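Local coordinates for HIGH affinity ribose transport protein RBSD (Bacillus subtilis, PDB 1OGC), which probably interconverts the beta-pyranose and beta-furanose forms of D-ribose at the start of ribose breakdown, working as a decamer built from two pentamers, at residues Lys66-Ala71 against Glu99-Leu104. Residues are numbered along the deposited sequence; the frame is centred on the assembly and turned at random.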
loop_
_atom_site.group_PDB
_atom_site.type_symbol
_atom_site.label_atom_id
_atom_site.label_comp_id
_atom_site.label_asym_id
_atom_site.label_seq_id
_atom_site.Cartn_x
_atom_site.Cartn_y
_atom_site.Cartn_z
ATOM N N LYS A 66 1.232 -28.134 22.619
ATOM C CA LYS A 66 1.187 -27.491 23.926
ATOM C C LYS A 66 0.063 -26.469 24.013
ATOM O O LYS A 66 -0.206 -25.742 23.055
ATOM C CB LYS A 66 2.523 -26.808 24.220
ATOM C CG LYS A 66 2.604 -26.174 25.594
ATOM C CD LYS A 66 3.934 -25.473 25.794
ATOM C CE LYS A 66 4.023 -24.853 27.181
ATOM N NZ LYS A 66 5.322 -24.149 27.394
ATOM N N VAL A 67 -0.590 -26.423 25.169
ATOM C CA VAL A 67 -1.682 -25.490 25.403
ATOM C C VAL A 67 -1.288 -24.585 26.559
ATOM O O VAL A 67 -0.744 -25.048 27.562
ATOM C CB VAL A 67 -2.985 -26.222 25.784
ATOM C CG1 VAL A 67 -4.119 -25.216 25.941
ATOM C CG2 VAL A 67 -3.326 -27.263 24.730
ATOM N N ILE A 68 -1.556 -23.292 26.417
ATOM C CA ILE A 68 -1.220 -22.332 27.458
ATOM C C ILE A 68 -2.472 -21.562 27.825
ATOM O O ILE A 68 -3.179 -21.070 26.950
ATOM C CB ILE A 68 -0.123 -21.350 26.975
ATOM C CG1 ILE A 68 1.105 -22.142 26.525
ATOM C CG2 ILE A 68 0.266 -20.396 28.096
ATOM C CD1 ILE A 68 2.236 -21.292 25.987
ATOM N N ALA A 69 -2.758 -21.481 29.120
ATOM C CA ALA A 69 -3.934 -20.764 29.607
ATOM C C ALA A 69 -3.577 -19.971 30.858
ATOM O O ALA A 69 -2.477 -20.101 31.391
ATOM C CB ALA A 69 -5.061 -21.743 29.914
ATOM N N ALA A 70 -4.504 -19.139 31.313
ATOM C CA ALA A 70 -4.282 -18.332 32.506
ATOM C C ALA A 70 -4.730 -19.113 33.732
ATOM O O ALA A 70 -5.813 -19.695 33.741
ATOM C CB ALA A 70 -5.059 -17.026 32.408
ATOM N N ALA A 71 -3.895 -19.119 34.765
ATOM C CA ALA A 71 -4.204 -19.823 36.004
ATOM C C ALA A 71 -5.593 -19.439 36.510
ATOM O O ALA A 71 -6.351 -20.289 36.978
ATOM C CB ALA A 71 -3.149 -19.502 37.060
ATOM N N GLU A 99 -1.756 -11.893 33.260
ATOM C CA GLU A 99 -0.885 -10.826 32.786
ATOM C C GLU A 99 0.225 -11.364 31.899
ATOM O O GLU A 99 0.519 -10.792 30.850
ATOM C CB GLU A 99 -0.280 -10.066 33.969
ATOM C CG GLU A 99 -1.294 -9.244 34.738
ATOM C CD GLU A 99 -2.040 -8.281 33.839
ATOM O OE1 GLU A 99 -1.372 -7.488 33.139
ATOM O OE2 GLU A 99 -3.292 -8.316 33.827
ATOM N N GLU A 100 0.849 -12.456 32.325
ATOM C CA GLU A 100 1.917 -13.059 31.540
ATOM C C GLU A 100 1.296 -13.583 30.250
ATOM O O GLU A 100 1.888 -13.491 29.174
ATOM C CB GLU A 100 2.555 -14.223 32.295
ATOM C CG GLU A 100 3.151 -13.869 33.642
ATOM C CD GLU A 100 3.744 -15.083 34.334
ATOM O OE1 GLU A 100 4.711 -15.662 33.791
ATOM O OE2 GLU A 100 3.235 -15.464 35.410
ATOM N N PHE A 101 0.093 -14.137 30.383
ATOM C CA PHE A 101 -0.648 -14.680 29.254
ATOM C C PHE A 101 -0.789 -13.623 28.157
ATOM O O PHE A 101 -0.425 -13.862 27.003
ATOM C CB PHE A 101 -2.035 -15.130 29.719
ATOM C CG PHE A 101 -2.864 -15.757 28.640
ATOM C CD1 PHE A 101 -2.717 -17.104 28.324
ATOM C CD2 PHE A 101 -3.792 -14.999 27.931
ATOM C CE1 PHE A 101 -3.480 -17.687 27.320
ATOM C CE2 PHE A 101 -4.560 -15.574 26.924
ATOM C CZ PHE A 101 -4.404 -16.923 26.618
ATOM N N LYS A 102 -1.317 -12.458 28.527
ATOM C CA LYS A 102 -1.515 -11.365 27.581
ATOM C C LYS A 102 -0.223 -10.956 26.870
ATOM O O LYS A 102 -0.248 -10.585 25.697
ATOM C CB LYS A 102 -2.145 -10.161 28.293
ATOM C CG LYS A 102 -3.675 -10.161 28.259
ATOM C CD LYS A 102 -4.313 -9.771 29.597
ATOM C CE LYS A 102 -3.934 -8.374 30.060
ATOM N NZ LYS A 102 -4.421 -7.316 29.131
ATOM N N LEU A 103 0.903 -11.031 27.574
ATOM C CA LEU A 103 2.191 -10.679 26.980
ATOM C C LEU A 103 2.560 -11.674 25.890
ATOM O O LEU A 103 3.131 -11.314 24.859
ATOM C CB LEU A 103 3.293 -10.687 28.037
ATOM C CG LEU A 103 3.330 -9.539 29.043
ATOM C CD1 LEU A 103 4.482 -9.764 30.013
ATOM C CD2 LEU A 103 3.501 -8.212 28.310
ATOM N N LEU A 104 2.229 -12.936 26.139
ATOM C CA LEU A 104 2.526 -14.011 25.210
ATOM C C LEU A 104 1.728 -13.901 23.910
ATOM O O LEU A 104 2.201 -14.312 22.858
ATOM C CB LEU A 104 2.242 -15.356 25.885
ATOM C CG LEU A 104 3.293 -16.454 25.703
ATOM C CD1 LEU A 104 4.643 -15.982 26.236
ATOM C CD2 LEU A 104 2.842 -17.706 26.445
#
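Ala70 and Phe101 mark where strand 66-70 and helix 99-104 come nearest, their CA atoms 6.1 Å apart; the two axes approach to 8.0 Å and run at 134°, the helix slanting back over the strand's C-terminal half. The contact illustrates how an aromatic ring and a leucine one turn later pack a short helix against a strand. With CG of Phe101 anti to the backbone N (chi1 -178°), the ring extends toward the strand and brings its edge to the backbone at Ile68-Ala70. There its CE1 edge meets the carbonyl of Ile68, O to CE1 3.4 Å and near the ring plane, while the same CE1 stands 3.9 Å from Ala69 CA. One turn on, Leu104 and Ile68 cross at about a right angle, methyl against methyl, with Leu104 CD2 3.7 Å from Ile68 CD1. Replacing Phe101 with an alanine would probably open a gap beside Ile68 O and Ala69 CA and leave the helix held on this strand mainly by the Leu104-Ile68 pair. Phe101 also touches substrate-binding Asn122, and Ala70 lies close to His98, another substrate-binding residue, so this packing borders the ribose site. Strand 64-70 runs between strands 92-96 and 123-127, whose Leu96 and Ile124 both touch Ile68 and Leu104, continuing the apolar layer beneath helix 98-104.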